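Local coordinates for protein RIF2 (PDB 4BJ1) that takes part in transcriptional silencing and in the regulation of telomere length, and interacts with RIF1 and the C-terminus of RAP1, at residues D76-I81 with I143-Y148; K40-M45 with K187-S192; Q11-M16 with I234-D239. One frame throughout, in Å; residues are numbered along the deposited sequence.

Along the chain the contacts are nested. Contact 3 joins residues 11-16 to 234-239 and encloses contact 2 (40-45 with 187-192), which in turn encloses contact 1 (76-81 with 143-148). Contacts 1 and 2 share the five-stranded parallel sheet of the AAA+ fold, on neighbouring strands 145-153 and 184-192, with centres about 12 Å apart. Contact 3 lies about 36 and 34 Å from contacts 1 and 2, centre to centre, where helix 10-26 packs on the lid domain. Contacts 1 and 3 both reach the second subunit: Ile81 meets its Ser240, and Lys12 meets its Asp65. In the assembly, helix 10-26 and the lid of one copy meet the sheet domain of the other.

Contact 1. Residues D76-I81 with I143-Y148; sequences DINVVI and IDHIVY
Asn78 and His145 are brought together by different first torsions. CG of Asn78 is anti to its backbone N (chi1 -177°), while CG of His145 is anti to its carbonyl carbon. Both side chains lie on the same face of the sheet, and the ring of His145, turned at chi2 -90°, has ND1 facing the amide oxygen. The amide is turned steeply to the ring. The bond from His145 ND1 to Asn78 OD1 lies in the ring plane and is straight, but at 3.5 Å it is weak. Asn139 ND2 gives OD1 a second weak bond.

Strands 78-81 and 145-148 run parallel, at 22°. Asn78 O accepts Ile146 N at 2.8 Å. Val80 then uses both its polar backbone atoms: its N donates to Ile146 O, and its O accepts Tyr148 N.

Val80 and Val147 lie side by side and point the same way, with their CG1 atoms 4.0 Å apart. They share a face with Asn78 and His145, and helix 128-137 packs there. On the other face, Ile81 CD1 meets the edge of the Tyr148 ring at CD2, 3.3 Å away. CG2 of Ile81 also lies close to Tyr148 CD2, at 3.6 Å. Leu72 of helix 58-74 touches Val79, Ile81 and Tyr148 on this face. Ile77 CG2 meets Ile146 CD1 at 3.9 Å, the two side chains crossing at about a right angle.

The backbone bonds fix the register, and apolar side chains meet on both faces. The weak bond would add at most a modest polar link between the strands.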
# COMPACT_ATOMS: atom_id res chain seq x y z
N ASP A 76 9.69 14.55 14.06
CA ASP A 76 10.90 15.22 13.55
C ASP A 76 12.10 15.18 14.55
O ASP A 76 13.04 16.00 14.46
CB ASP A 76 10.55 16.67 13.12
CG ASP A 76 10.29 17.65 14.27
OD1 ASP A 76 9.78 17.20 15.33
OD2 ASP A 76 10.59 18.85 14.10
N ILE A 77 12.07 14.20 15.48
CA ILE A 77 13.04 13.95 16.55
C ILE A 77 13.42 12.47 16.49
O ILE A 77 12.61 11.67 16.01
CB ILE A 77 12.35 14.40 17.87
CG1 ILE A 77 12.90 15.76 18.36
CG2 ILE A 77 12.36 13.34 18.99
CD1 ILE A 77 12.36 17.06 17.57
N ASN A 78 14.62 12.10 16.95
CA ASN A 78 15.03 10.69 16.93
C ASN A 78 14.08 9.77 17.72
O ASN A 78 13.70 10.07 18.85
CB ASN A 78 16.46 10.53 17.39
CG ASN A 78 16.95 9.12 17.33
OD1 ASN A 78 16.86 8.37 18.31
ND2 ASN A 78 17.54 8.75 16.21
N VAL A 79 13.65 8.66 17.08
CA VAL A 79 12.74 7.65 17.63
C VAL A 79 13.51 6.34 17.64
O VAL A 79 14.17 6.02 16.66
CB VAL A 79 11.40 7.55 16.85
CG1 VAL A 79 10.48 6.54 17.50
CG2 VAL A 79 10.71 8.91 16.74
N VAL A 80 13.50 5.65 18.79
CA VAL A 80 14.15 4.36 19.08
C VAL A 80 13.04 3.39 19.46
O VAL A 80 12.03 3.82 20.03
CB VAL A 80 15.24 4.51 20.18
CG1 VAL A 80 15.46 3.22 20.98
CG2 VAL A 80 16.56 4.98 19.58
N ILE A 81 13.19 2.11 19.10
CA ILE A 81 12.20 1.09 19.39
C ILE A 81 12.82 0.01 20.25
O ILE A 81 13.89 -0.50 19.94
CB ILE A 81 11.63 0.46 18.09
CG1 ILE A 81 11.36 1.53 16.95
CG2 ILE A 81 10.39 -0.42 18.38
CD1 ILE A 81 10.33 2.73 17.18
N ILE A 143 19.34 16.10 19.85
CA ILE A 143 19.45 16.34 21.29
C ILE A 143 18.33 15.60 22.01
O ILE A 143 18.57 14.98 23.06
CB ILE A 143 19.49 17.86 21.63
CG1 ILE A 143 20.87 18.45 21.35
CG2 ILE A 143 19.06 18.14 23.07
CD1 ILE A 143 20.85 19.91 21.20
N ASP A 144 17.12 15.67 21.44
CA ASP A 144 15.93 15.01 21.98
C ASP A 144 15.75 13.61 21.37
O ASP A 144 16.02 13.42 20.19
CB ASP A 144 14.69 15.88 21.72
CG ASP A 144 14.74 17.26 22.35
OD1 ASP A 144 14.85 17.35 23.59
OD2 ASP A 144 14.62 18.25 21.59
N HIS A 145 15.30 12.65 22.17
CA HIS A 145 15.07 11.27 21.73
C HIS A 145 13.75 10.80 22.27
O HIS A 145 13.30 11.30 23.30
CB HIS A 145 16.17 10.33 22.24
CG HIS A 145 17.55 10.79 21.93
ND1 HIS A 145 18.19 10.42 20.77
CD2 HIS A 145 18.36 11.62 22.64
CE1 HIS A 145 19.38 11.01 20.81
NE2 HIS A 145 19.52 11.75 21.92
N ILE A 146 13.13 9.81 21.60
CA ILE A 146 11.89 9.17 22.01
C ILE A 146 12.14 7.68 21.95
O ILE A 146 12.53 7.15 20.90
CB ILE A 146 10.65 9.60 21.18
CG1 ILE A 146 10.20 11.03 21.54
CG2 ILE A 146 9.50 8.61 21.37
CD1 ILE A 146 9.15 11.67 20.56
N VAL A 147 11.94 7.02 23.08
CA VAL A 147 12.08 5.59 23.21
C VAL A 147 10.67 5.04 23.18
O VAL A 147 9.86 5.46 24.00
CB VAL A 147 12.75 5.21 24.52
CG1 VAL A 147 13.46 3.89 24.38
CG2 VAL A 147 13.71 6.28 24.97
N TYR A 148 10.37 4.15 22.24
CA TYR A 148 9.07 3.53 22.15
C TYR A 148 9.25 2.10 22.55
O TYR A 148 9.90 1.34 21.84
CB TYR A 148 8.42 3.70 20.75
CG TYR A 148 7.52 2.56 20.30
CD1 TYR A 148 6.42 2.16 21.07
CD2 TYR A 148 7.75 1.91 19.10
CE1 TYR A 148 5.60 1.10 20.66
CE2 TYR A 148 6.92 0.87 18.67
CZ TYR A 148 5.85 0.47 19.45
OH TYR A 148 5.03 -0.55 19.00

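Contact 2. Residues K40-M45 with K187-S192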
# COMPACT_ATOMS: atom_id res chain seq x y z
N LYS A 40 -1.90 12.57 19.25
CA LYS A 40 -2.00 13.29 20.52
C LYS A 40 -0.94 12.79 21.51
O LYS A 40 -0.24 13.59 22.14
CB LYS A 40 -3.43 13.13 21.11
CG LYS A 40 -3.66 13.74 22.49
CD LYS A 40 -4.74 12.99 23.27
CE LYS A 40 -4.43 12.86 24.74
NZ LYS A 40 -4.96 11.59 25.33
N ASN A 41 -0.84 11.46 21.66
CA ASN A 41 0.06 10.84 22.62
C ASN A 41 1.45 10.52 22.08
O ASN A 41 2.40 10.61 22.85
CB ASN A 41 -0.59 9.61 23.24
CG ASN A 41 -1.80 9.93 24.08
OD1 ASN A 41 -1.71 10.17 25.29
ND2 ASN A 41 -2.96 9.95 23.46
N LEU A 42 1.57 10.14 20.80
CA LEU A 42 2.83 9.73 20.18
C LEU A 42 3.68 10.83 19.59
O LEU A 42 4.91 10.73 19.67
CB LEU A 42 2.61 8.65 19.10
CG LEU A 42 2.16 7.27 19.55
CD1 LEU A 42 1.74 6.45 18.36
CD2 LEU A 42 3.25 6.55 20.33
N ARG A 43 3.04 11.82 18.92
CA ARG A 43 3.73 12.92 18.22
C ARG A 43 4.00 14.12 19.14
O ARG A 43 3.91 15.27 18.70
CB ARG A 43 2.98 13.32 16.93
N SER A 44 4.34 13.86 20.41
CA SER A 44 4.68 14.89 21.40
C SER A 44 5.95 14.50 22.15
O SER A 44 6.54 13.46 21.85
CB SER A 44 3.52 15.14 22.37
OG SER A 44 3.29 14.07 23.26
N MET A 45 6.39 15.35 23.09
CA MET A 45 7.60 15.11 23.88
C MET A 45 7.23 14.72 25.32
O MET A 45 8.10 14.68 26.20
CB MET A 45 8.53 16.34 23.80
CG MET A 45 10.01 16.03 24.02
SD MET A 45 10.75 14.84 22.87
CE MET A 45 12.10 14.21 23.91
N LYS A 187 7.35 6.25 25.36
CA LYS A 187 6.01 5.89 24.94
C LYS A 187 5.91 4.40 25.14
O LYS A 187 6.48 3.64 24.36
CB LYS A 187 5.71 6.30 23.47
CG LYS A 187 6.18 7.71 23.05
CD LYS A 187 5.42 8.88 23.69
CE LYS A 187 5.96 10.19 23.16
NZ LYS A 187 5.01 11.33 23.32
N VAL A 188 5.28 3.98 26.24
CA VAL A 188 5.08 2.57 26.56
C VAL A 188 3.73 2.19 25.94
O VAL A 188 2.72 2.83 26.23
CB VAL A 188 5.14 2.26 28.07
CG1 VAL A 188 5.02 0.78 28.34
CG2 VAL A 188 6.43 2.79 28.66
N LEU A 189 3.73 1.21 25.02
CA LEU A 189 2.52 0.79 24.33
C LEU A 189 2.28 -0.68 24.62
O LEU A 189 3.09 -1.53 24.24
CB LEU A 189 2.58 1.08 22.80
CG LEU A 189 2.20 2.51 22.30
CD1 LEU A 189 3.11 3.59 22.85
CD2 LEU A 189 2.30 2.61 20.81
N ILE A 190 1.22 -0.95 25.39
CA ILE A 190 0.84 -2.30 25.77
C ILE A 190 -0.43 -2.66 25.02
O ILE A 190 -1.37 -1.87 25.00
CB ILE A 190 0.71 -2.50 27.31
CG1 ILE A 190 1.94 -1.99 28.08
CG2 ILE A 190 0.45 -3.95 27.67
CD1 ILE A 190 1.63 -0.86 28.89
N TYR A 191 -0.44 -3.86 24.39
CA TYR A 191 -1.55 -4.44 23.63
C TYR A 191 -2.03 -5.65 24.42
O TYR A 191 -1.25 -6.59 24.63
CB TYR A 191 -1.08 -4.91 22.24
CG TYR A 191 -0.48 -3.83 21.35
CD1 TYR A 191 0.88 -3.54 21.39
CD2 TYR A 191 -1.26 -3.17 20.40
CE1 TYR A 191 1.43 -2.57 20.56
CE2 TYR A 191 -0.71 -2.21 19.55
CZ TYR A 191 0.63 -1.90 19.64
OH TYR A 191 1.19 -0.94 18.80
N SER A 192 -3.31 -5.63 24.87
CA SER A 192 -3.87 -6.75 25.64
C SER A 192 -5.33 -7.15 25.21
O SER A 192 -5.89 -6.51 24.31
CB SER A 192 -3.78 -6.46 27.13
OG SER A 192 -3.69 -7.68 27.86
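The chain leaves helix 32-42 and turns beside the strand at 187-192, with Leu42 CA 6.9 Å from Lys187 CA, and no backbone hydrogen bond joins the two segments. The Lys187 side chain spans the gap. Its bend at chi2 (-69°) sets CD 3.6 Å from Asn41 O, and the rest of the chain runs on extended to the turn. There NZ donates to Asn41 O at 2.7 Å, coming in 19° from the carbonyl plane. A weak bond goes to Ser44 O at 3.0 Å. NZ also donates to Lys46 O.

One ammonium group therefore gathers three carbonyls, one in the helix and two after it. The partial negative charge at the end of a helix would probably steady it there. A leucine in place of Lys187 would probably leave these carbonyls without their shared donor and the turn less firmly tied to the strand.

Below this polar group the contact is apolar. Leu42 CD2 lies 4.0 Å from Lys187 CB and 3.9 Å from Leu189 CD1.

Strand 184-192 is the middle one of the sheet, bonded to 145-153 on one side and 48-53 on the other. The helix that precedes strand 48-53 is thus pinned to the central strand. The sheet has the 5-1-4-3-2 strand order characteristic of the AAA+ branch of the ASCE P-loop fold.

Contact 3. Residues Q11-M16 with I234-D239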
# COMPACT_ATOMS: atom_id res chain seq x y z
N GLN A 11 -1.54 -7.12 -14.93
CA GLN A 11 -0.45 -6.89 -14.00
C GLN A 11 -0.58 -5.52 -13.30
O GLN A 11 -0.27 -5.41 -12.12
CB GLN A 11 0.90 -7.00 -14.73
CG GLN A 11 2.10 -7.02 -13.80
CD GLN A 11 2.03 -8.19 -12.87
OE1 GLN A 11 1.90 -9.35 -13.30
NE2 GLN A 11 2.08 -7.91 -11.57
N LYS A 12 -1.06 -4.49 -14.02
CA LYS A 12 -1.28 -3.17 -13.45
C LYS A 12 -2.39 -3.25 -12.39
O LYS A 12 -2.18 -2.76 -11.27
CB LYS A 12 -1.61 -2.12 -14.54
CG LYS A 12 -1.79 -0.73 -13.94
CD LYS A 12 -1.67 0.40 -14.98
CE LYS A 12 -2.97 0.85 -15.60
NZ LYS A 12 -3.93 1.33 -14.58
N PHE A 13 -3.54 -3.91 -12.71
CA PHE A 13 -4.67 -4.13 -11.82
C PHE A 13 -4.23 -4.96 -10.64
O PHE A 13 -4.40 -4.53 -9.50
CB PHE A 13 -5.83 -4.82 -12.55
CG PHE A 13 -7.07 -4.92 -11.70
CD1 PHE A 13 -7.94 -3.85 -11.60
CD2 PHE A 13 -7.30 -6.04 -10.91
CE1 PHE A 13 -9.05 -3.90 -10.73
CE2 PHE A 13 -8.41 -6.10 -10.05
CZ PHE A 13 -9.28 -5.04 -9.97
N LYS A 14 -3.64 -6.15 -10.91
CA LYS A 14 -3.16 -7.12 -9.94
C LYS A 14 -2.33 -6.43 -8.88
O LYS A 14 -2.67 -6.53 -7.70
CB LYS A 14 -2.34 -8.21 -10.65
CG LYS A 14 -1.82 -9.33 -9.74
CD LYS A 14 -1.53 -10.55 -10.57
CE LYS A 14 -0.64 -11.52 -9.89
NZ LYS A 14 -0.20 -12.54 -10.87
N SER A 15 -1.25 -5.72 -9.29
CA SER A 15 -0.34 -5.05 -8.37
C SER A 15 -1.05 -3.97 -7.54
O SER A 15 -0.78 -3.84 -6.34
CB SER A 15 0.85 -4.48 -9.13
OG SER A 15 0.47 -3.34 -9.88
N MET A 16 -1.96 -3.20 -8.17
CA MET A 16 -2.69 -2.11 -7.51
C MET A 16 -3.74 -2.65 -6.55
O MET A 16 -3.97 -2.06 -5.48
CB MET A 16 -3.32 -1.18 -8.55
CG MET A 16 -2.35 -0.17 -9.13
SD MET A 16 -3.20 0.96 -10.26
CE MET A 16 -1.86 1.94 -10.80
N ILE A 234 -12.83 -5.26 0.04
CA ILE A 234 -12.63 -5.80 -1.30
C ILE A 234 -13.15 -4.83 -2.41
O ILE A 234 -13.22 -5.20 -3.58
CB ILE A 234 -13.17 -7.23 -1.41
CG1 ILE A 234 -14.71 -7.27 -1.19
CG2 ILE A 234 -12.41 -8.14 -0.43
CD1 ILE A 234 -15.39 -8.64 -1.45
N LYS A 235 -13.46 -3.57 -2.04
CA LYS A 235 -13.84 -2.54 -3.01
C LYS A 235 -12.59 -1.71 -3.21
O LYS A 235 -11.94 -1.31 -2.22
CB LYS A 235 -15.01 -1.66 -2.51
CG LYS A 235 -16.33 -2.38 -2.24
CD LYS A 235 -17.00 -3.02 -3.47
CE LYS A 235 -18.39 -3.48 -3.13
NZ LYS A 235 -19.36 -2.34 -3.05
N PHE A 236 -12.22 -1.48 -4.48
CA PHE A 236 -11.03 -0.73 -4.80
C PHE A 236 -11.35 0.65 -5.35
O PHE A 236 -12.38 0.85 -6.00
CB PHE A 236 -10.11 -1.52 -5.73
CG PHE A 236 -9.71 -2.89 -5.23
CD1 PHE A 236 -9.32 -3.08 -3.90
CD2 PHE A 236 -9.69 -3.98 -6.09
CE1 PHE A 236 -8.95 -4.35 -3.44
CE2 PHE A 236 -9.31 -5.24 -5.63
CZ PHE A 236 -8.95 -5.42 -4.31
N THR A 237 -10.44 1.60 -5.09
CA THR A 237 -10.58 3.00 -5.46
C THR A 237 -9.51 3.56 -6.41
O THR A 237 -9.61 4.73 -6.80
CB THR A 237 -10.66 3.88 -4.20
OG1 THR A 237 -9.38 3.93 -3.58
CG2 THR A 237 -11.76 3.45 -3.25
N PHE A 238 -8.50 2.74 -6.77
CA PHE A 238 -7.45 3.19 -7.70
C PHE A 238 -8.03 3.37 -9.12
O PHE A 238 -9.01 2.70 -9.42
CB PHE A 238 -6.24 2.24 -7.69
CG PHE A 238 -6.57 0.82 -8.07
CD1 PHE A 238 -6.57 0.43 -9.41
CD2 PHE A 238 -6.84 -0.13 -7.10
CE1 PHE A 238 -6.87 -0.89 -9.77
CE2 PHE A 238 -7.07 -1.46 -7.45
CZ PHE A 238 -7.12 -1.82 -8.79
N ASP A 239 -7.44 4.23 -9.99
CA ASP A 239 -7.98 4.48 -11.35
C ASP A 239 -9.49 4.73 -11.26
O ASP A 239 -10.29 3.96 -11.80
CB ASP A 239 -7.69 3.35 -12.38
CG ASP A 239 -6.27 2.83 -12.41
OD1 ASP A 239 -5.34 3.66 -12.39
OD2 ASP A 239 -6.09 1.58 -12.48
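A Met-aromatic contact between Met16 and Phe238 sits where helix 10-26 packs against a loop of the lid domain, between helices 223-233 and 243-257. Met16 CB lies 3.6 Å above the centre of the Phe238 ring. SD approaches the same ring obliquely, 4.3 Å from its centroid and nearest to Phe238 CD1.

With CG of Phe238 between the backbone N and the carbonyl carbon (chi1 59°), its ring lies against Met16 on one face and turns an edge toward the face of Phe13. The pair is offset edge-to-face, with centroids 5.2 Å apart and planes at 61°. Phe13 CE1 is 3.4 Å from Phe238 CZ. Phe13 CZ also meets the edge of the Phe236 ring at CD2, 4.0 Å away. Phe294 and Tyr248 add further rings around Phe13.

Beside this aromatic core, Lys12 and Asp239 reach toward each other tip to tip. Lys12 NZ and Asp239 OD2 form a salt bridge at 3.0 Å. Asp65 of the second subunit is the stronger partner of NZ, and it comes close to Asp239 OD1 as well. Ala62 of that subunit packs on Met16.

The loop is thus held to the helix by buried rings and a thioether. Where the two subunits of the assembly meet, Lys12 probably offsets the repulsion between two carboxylates, one from each subunit.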